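PDB 3NYI: fat acid-binding protein, which belongs to the DegV family and probably binds lipids, here holding a molecule of stearic acid. Local coordinates for residues N232-Y244 / L260-I272. Residues are numbered along the deposited sequence; the frame is centred on the assembly and turned at random.
Sequences NKDNFIVSVGYGY and LDVKLDSETNVAI. With STE (stearic acid), chain C.
Val238, Tyr242 and Lys233 are the residues of 232-244 most covered by 260-272, and they illustrate how a short edge strand is fastened well ahead of its own start. Val238 turns CG1 to Leu264 CD2, 3.8 Å away, while its carbonyl O takes the N-H of Asp265 almost head-on (C=O...N 166°). A water carries the join further, accepting from Val238 N and lying 2.6 Å from Asp265 OD2; the other carboxylate oxygen, OD1, is salt-bridged to Arg140. Next along, Ser239 OG donates to Asp265 O at 2.8 Å, in the carbonyl plane and on a lone pair, and Asn269 OD1 stands in for a backbone acceptor, receiving Val240 N at 2.9 Å. This is the closing step of a beta-alpha-beta unit: strand 236-242, helix 246-260, then strand 270-271 laid parallel at the sheet margin. Tyr242 has CG wedged between its backbone N and carbonyl carbon (chi1 55°), which folds the ring back over Val270 O and the CA of Ala271, the latter a CH-pi contact 4.0 Å from the centroid. On the other side of the sheet, where Val270 points, the tail of the stearic acid brings C18 to 3.8 Å from Gly241 CA. At the far end, Lys233 runs CD against Val262 CG1 and bends at chi3 and chi4 to bring NZ 3.0 Å from Asp261 O, above the carbonyl plane. An alanine here removes the amine and most of the chain, which would probably leave Asp261 O without this mate and open a gap beside Val262 CG1.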
loop_
_atom_site.group_PDB
_atom_site.type_symbol
_atom_site.label_atom_id
_atom_site.label_comp_id
_atom_site.label_asym_id
_atom_site.label_seq_id
_atom_site.Cartn_x
_atom_site.Cartn_y
_atom_site.Cartn_z
ATOM N N ASN A 232 -3.013 -17.484 -14.052
ATOM C CA ASN A 232 -3.218 -16.977 -15.403
ATOM C C ASN A 232 -2.652 -15.572 -15.465
ATOM O O ASN A 232 -3.346 -14.599 -15.202
ATOM C CB ASN A 232 -4.701 -17.003 -15.792
ATOM C CG ASN A 232 -4.910 -16.914 -17.284
ATOM O OD1 ASN A 232 -4.067 -16.376 -18.012
ATOM N ND2 ASN A 232 -6.032 -17.461 -17.756
ATOM N N LYS A 233 -1.375 -15.497 -15.794
ATOM C CA LYS A 233 -0.639 -14.249 -15.788
ATOM C C LYS A 233 -1.305 -13.148 -16.630
ATOM O O LYS A 233 -1.242 -11.967 -16.273
ATOM C CB LYS A 233 0.773 -14.526 -16.277
ATOM C CG LYS A 233 1.655 -13.325 -16.378
ATOM C CD LYS A 233 3.066 -13.758 -16.770
ATOM C CE LYS A 233 3.091 -14.399 -18.150
ATOM N NZ LYS A 233 2.933 -13.399 -19.240
ATOM N N ASP A 234 -1.949 -13.545 -17.727
ATOM C CA ASP A 234 -2.561 -12.582 -18.642
ATOM C C ASP A 234 -3.694 -11.824 -17.967
ATOM O O ASP A 234 -4.096 -10.757 -18.429
ATOM C CB ASP A 234 -3.135 -13.288 -19.870
ATOM C CG ASP A 234 -2.068 -13.907 -20.754
ATOM O OD1 ASP A 234 -0.926 -13.396 -20.770
ATOM O OD2 ASP A 234 -2.390 -14.902 -21.443
ATOM N N ASN A 235 -4.226 -12.385 -16.887
ATOM C CA ASN A 235 -5.380 -11.787 -16.238
ATOM C C ASN A 235 -5.032 -10.839 -15.095
ATOM O O ASN A 235 -5.928 -10.385 -14.398
ATOM C CB ASN A 235 -6.369 -12.860 -15.786
ATOM C CG ASN A 235 -7.040 -13.572 -16.971
ATOM O OD1 ASN A 235 -7.079 -13.052 -18.099
ATOM N ND2 ASN A 235 -7.571 -14.755 -16.719
ATOM N N PHE A 236 -3.746 -10.540 -14.932
ATOM C CA PHE A 236 -3.275 -9.668 -13.832
ATOM C C PHE A 236 -2.623 -8.368 -14.299
ATOM O O PHE A 236 -2.030 -8.311 -15.377
ATOM C CB PHE A 236 -2.267 -10.417 -12.946
ATOM C CG PHE A 236 -2.896 -11.440 -12.059
ATOM C CD1 PHE A 236 -3.126 -11.169 -10.724
ATOM C CD2 PHE A 236 -3.274 -12.682 -12.573
ATOM C CE1 PHE A 236 -3.733 -12.118 -9.897
ATOM C CE2 PHE A 236 -3.865 -13.638 -11.751
ATOM C CZ PHE A 236 -4.106 -13.356 -10.426
ATOM N N ILE A 237 -2.760 -7.334 -13.473
ATOM C CA ILE A 237 -1.984 -6.100 -13.573
ATOM C C ILE A 237 -0.757 -6.243 -12.676
ATOM O O ILE A 237 -0.858 -6.769 -11.581
ATOM C CB ILE A 237 -2.813 -4.909 -13.037
ATOM C CG1 ILE A 237 -4.044 -4.686 -13.918
ATOM C CG2 ILE A 237 -1.954 -3.641 -12.941
ATOM C CD1 ILE A 237 -3.702 -4.384 -15.379
ATOM N N VAL A 238 0.403 -5.780 -13.125
ATOM C CA VAL A 238 1.615 -5.912 -12.323
ATOM C C VAL A 238 2.321 -4.552 -12.189
ATOM O O VAL A 238 2.499 -3.843 -13.184
ATOM C CB VAL A 238 2.571 -6.949 -12.937
ATOM C CG1 VAL A 238 3.779 -7.152 -12.059
ATOM C CG2 VAL A 238 1.847 -8.273 -13.162
ATOM N N SER A 239 2.669 -4.170 -10.961
ATOM C CA SER A 239 3.422 -2.927 -10.726
ATOM C C SER A 239 4.527 -3.155 -9.711
ATOM O O SER A 239 4.483 -4.125 -8.946
ATOM C CB SER A 239 2.518 -1.791 -10.241
ATOM O OG SER A 239 1.581 -1.415 -11.239
ATOM N N VAL A 240 5.508 -2.252 -9.696
ATOM C CA VAL A 240 6.674 -2.384 -8.821
ATOM C C VAL A 240 6.710 -1.276 -7.758
ATOM O O VAL A 240 6.268 -0.147 -8.010
ATOM C CB VAL A 240 8.002 -2.370 -9.645
ATOM C CG1 VAL A 240 9.191 -2.043 -8.766
ATOM C CG2 VAL A 240 8.212 -3.716 -10.372
ATOM N N GLY A 241 7.229 -1.609 -6.575
ATOM C CA GLY A 241 7.522 -0.618 -5.539
ATOM C C GLY A 241 8.999 -0.641 -5.160
ATOM O O GLY A 241 9.615 -1.712 -5.065
ATOM N N TYR A 242 9.575 0.535 -4.938
ATOM C CA TYR A 242 10.987 0.635 -4.586
ATOM C C TYR A 242 11.192 1.584 -3.412
ATOM O O TYR A 242 10.351 2.441 -3.137
ATOM C CB TYR A 242 11.818 1.108 -5.783
ATOM C CG TYR A 242 11.338 2.411 -6.376
ATOM C CD1 TYR A 242 11.756 3.632 -5.856
ATOM C CD2 TYR A 242 10.451 2.421 -7.445
ATOM C CE1 TYR A 242 11.315 4.825 -6.391
ATOM C CE2 TYR A 242 10.000 3.610 -7.986
ATOM C CZ TYR A 242 10.433 4.808 -7.455
ATOM O OH TYR A 242 9.987 5.993 -7.993
ATOM N N GLY A 243 12.318 1.419 -2.729
ATOM C CA GLY A 243 12.606 2.178 -1.528
ATOM C C GLY A 243 13.576 3.307 -1.805
ATOM O O GLY A 243 13.341 4.143 -2.681
ATOM N N TYR A 244 14.675 3.318 -1.063
ATOM C CA TYR A 244 15.605 4.440 -1.087
ATOM C C TYR A 244 16.304 4.594 -2.434
ATOM O O TYR A 244 16.478 5.705 -2.940
ATOM C CB TYR A 244 16.637 4.262 0.026
ATOM C CG TYR A 244 17.670 5.364 0.094
ATOM C CD1 TYR A 244 17.312 6.650 0.476
ATOM C CD2 TYR A 244 19.001 5.108 -0.199
ATOM C CE1 TYR A 244 18.248 7.661 0.557
ATOM C CE2 TYR A 244 19.952 6.114 -0.122
ATOM C CZ TYR A 244 19.566 7.388 0.259
ATOM O OH TYR A 244 20.498 8.395 0.336
ATOM N N LEU A 260 9.050 -12.304 -15.854
ATOM C CA LEU A 260 7.639 -12.659 -15.874
ATOM C C LEU A 260 7.033 -12.573 -17.271
ATOM O O LEU A 260 5.931 -13.071 -17.499
ATOM C CB LEU A 260 6.852 -11.752 -14.928
ATOM C CG LEU A 260 7.317 -11.691 -13.477
ATOM C CD1 LEU A 260 6.250 -10.982 -12.642
ATOM C CD2 LEU A 260 7.603 -13.081 -12.945
ATOM N N ASP A 261 7.750 -11.941 -18.200
ATOM C CA ASP A 261 7.233 -11.713 -19.549
ATOM C C ASP A 261 5.934 -10.911 -19.491
ATOM O O ASP A 261 4.903 -11.314 -20.034
ATOM C CB ASP A 261 7.007 -13.037 -20.286
ATOM C CG ASP A 261 6.684 -12.833 -21.755
ATOM O OD1 ASP A 261 7.231 -11.880 -22.353
ATOM O OD2 ASP A 261 5.884 -13.616 -22.309
ATOM N N VAL A 262 5.982 -9.777 -18.800
ATOM C CA VAL A 262 4.852 -8.872 -18.765
ATOM C C VAL A 262 5.340 -7.455 -18.994
ATOM O O VAL A 262 6.540 -7.187 -18.978
ATOM C CB VAL A 262 4.124 -8.926 -17.409
ATOM C CG1 VAL A 262 3.659 -10.342 -17.122
ATOM C CG2 VAL A 262 5.045 -8.425 -16.290
ATOM N N LYS A 263 4.403 -6.549 -19.215
ATOM C CA LYS A 263 4.716 -5.133 -19.216
ATOM C C LYS A 263 4.058 -4.524 -17.985
ATOM O O LYS A 263 2.862 -4.705 -17.762
ATOM C CB LYS A 263 4.195 -4.477 -20.493
ATOM C CG LYS A 263 5.140 -4.625 -21.680
ATOM C CD LYS A 263 6.254 -3.584 -21.625
ATOM C CE LYS A 263 7.354 -3.881 -22.635
ATOM N NZ LYS A 263 8.174 -5.065 -22.236
ATOM N N LEU A 264 4.837 -3.816 -17.179
ATOM C CA LEU A 264 4.295 -3.216 -15.963
ATOM C C LEU A 264 3.221 -2.189 -16.274
ATOM O O LEU A 264 3.284 -1.501 -17.294
ATOM C CB LEU A 264 5.409 -2.554 -15.150
ATOM C CG LEU A 264 6.544 -3.464 -14.672
ATOM C CD1 LEU A 264 7.564 -2.640 -13.881
ATOM C CD2 LEU A 264 5.992 -4.613 -13.825
ATOM N N ASP A 265 2.237 -2.063 -15.392
ATOM C CA ASP A 265 1.333 -0.929 -15.481
ATOM C C ASP A 265 1.950 0.217 -14.703
ATOM O O ASP A 265 1.889 0.251 -13.480
ATOM C CB ASP A 265 -0.059 -1.275 -14.963
ATOM C CG ASP A 265 -0.984 -1.744 -16.076
ATOM O OD1 ASP A 265 -2.006 -1.064 -16.324
ATOM O OD2 ASP A 265 -0.671 -2.777 -16.721
ATOM N N SER A 266 2.561 1.150 -15.426
ATOM C CA SER A 266 3.433 2.133 -14.799
ATOM C C SER A 266 2.686 3.139 -13.938
ATOM O O SER A 266 3.269 3.732 -13.028
ATOM C CB SER A 266 4.282 2.845 -15.859
ATOM O OG SER A 266 3.453 3.418 -16.848
ATOM N N GLU A 267 1.402 3.336 -14.217
ATOM C CA GLU A 267 0.620 4.292 -13.439
ATOM C C GLU A 267 0.619 3.940 -11.955
ATOM O O GLU A 267 0.572 4.827 -11.098
ATOM C CB GLU A 267 -0.823 4.374 -13.944
ATOM C CG GLU A 267 -1.065 5.429 -15.004
ATOM C CD GLU A 267 -2.524 5.875 -15.048
ATOM O OE1 GLU A 267 -2.777 7.085 -14.874
ATOM O OE2 GLU A 267 -3.414 5.014 -15.240
ATOM N N THR A 268 0.679 2.643 -11.661
ATOM C CA THR A 268 0.596 2.167 -10.276
ATOM C C THR A 268 1.912 1.638 -9.707
ATOM O O THR A 268 1.928 1.026 -8.643
ATOM C CB THR A 268 -0.527 1.128 -10.088
ATOM O OG1 THR A 268 -0.536 0.214 -11.198
ATOM C CG2 THR A 268 -1.890 1.842 -10.011
ATOM N N ASN A 269 3.015 1.868 -10.412
ATOM C CA ASN A 269 4.325 1.712 -9.798
ATOM C C ASN A 269 4.373 2.728 -8.658
ATOM O O ASN A 269 3.793 3.798 -8.772
ATOM C CB ASN A 269 5.447 2.036 -10.795
ATOM C CG ASN A 269 5.648 0.942 -11.827
ATOM O OD1 ASN A 269 5.123 -0.163 -11.678
ATOM N ND2 ASN A 269 6.414 1.243 -12.879
ATOM N N VAL A 270 5.045 2.406 -7.565
ATOM C CA VAL A 270 5.111 3.365 -6.461
ATOM C C VAL A 270 6.506 3.529 -5.894
ATOM O O VAL A 270 7.288 2.580 -5.835
ATOM C CB VAL A 270 4.166 2.977 -5.309
ATOM C CG1 VAL A 270 2.707 3.053 -5.761
ATOM C CG2 VAL A 270 4.523 1.580 -4.752
ATOM N N ALA A 271 6.810 4.750 -5.466
ATOM C CA ALA A 271 7.928 4.968 -4.575
ATOM C C ALA A 271 7.361 4.662 -3.194
ATOM O O ALA A 271 6.515 5.402 -2.683
ATOM C CB ALA A 271 8.401 6.418 -4.655
ATOM N N ILE A 272 7.795 3.555 -2.608
ATOM C CA ILE A 272 7.189 3.077 -1.366
ATOM C C ILE A 272 7.243 4.203 -0.335
ATOM O O ILE A 272 8.288 4.838 -0.144
ATOM C CB ILE A 272 7.891 1.829 -0.872
ATOM C CG1 ILE A 272 7.693 0.700 -1.899
ATOM C CG2 ILE A 272 7.357 1.409 0.493
ATOM C CD1 ILE A 272 8.603 -0.479 -1.657
HETATM C C1 STE C . -0.160 3.246 11.931
HETATM O O1 STE C . -1.313 3.089 12.194
HETATM O O2 STE C . 0.589 3.628 12.782
HETATM C C2 STE C . 0.390 2.740 10.578
HETATM C C3 STE C . 1.071 1.358 10.748
HETATM C C4 STE C . 1.715 0.916 9.410
HETATM C C5 STE C . 2.183 -0.556 9.476
HETATM C C6 STE C . 2.871 -0.949 8.148
HETATM C C7 STE C . 3.442 -2.388 8.219
HETATM C C8 STE C . 3.973 -2.771 6.813
HETATM C C9 STE C . 4.584 -4.192 6.814
HETATM C C10 STE C . 5.177 -4.481 5.408
HETATM C C11 STE C . 4.027 -4.805 4.452
HETATM C C12 STE C . 4.029 -4.015 3.122
HETATM C C13 STE C . 5.403 -3.490 2.677
HETATM C C14 STE C . 5.542 -3.837 1.170
HETATM C C15 STE C . 6.682 -3.025 0.513
HETATM C C16 STE C . 7.018 -3.668 -0.856
HETATM C C17 STE C . 6.100 -3.079 -1.948
HETATM C C18 STE C . 6.526 -3.572 -3.351
HETATM O O HOH W 1 0.597 -4.854 -15.799
#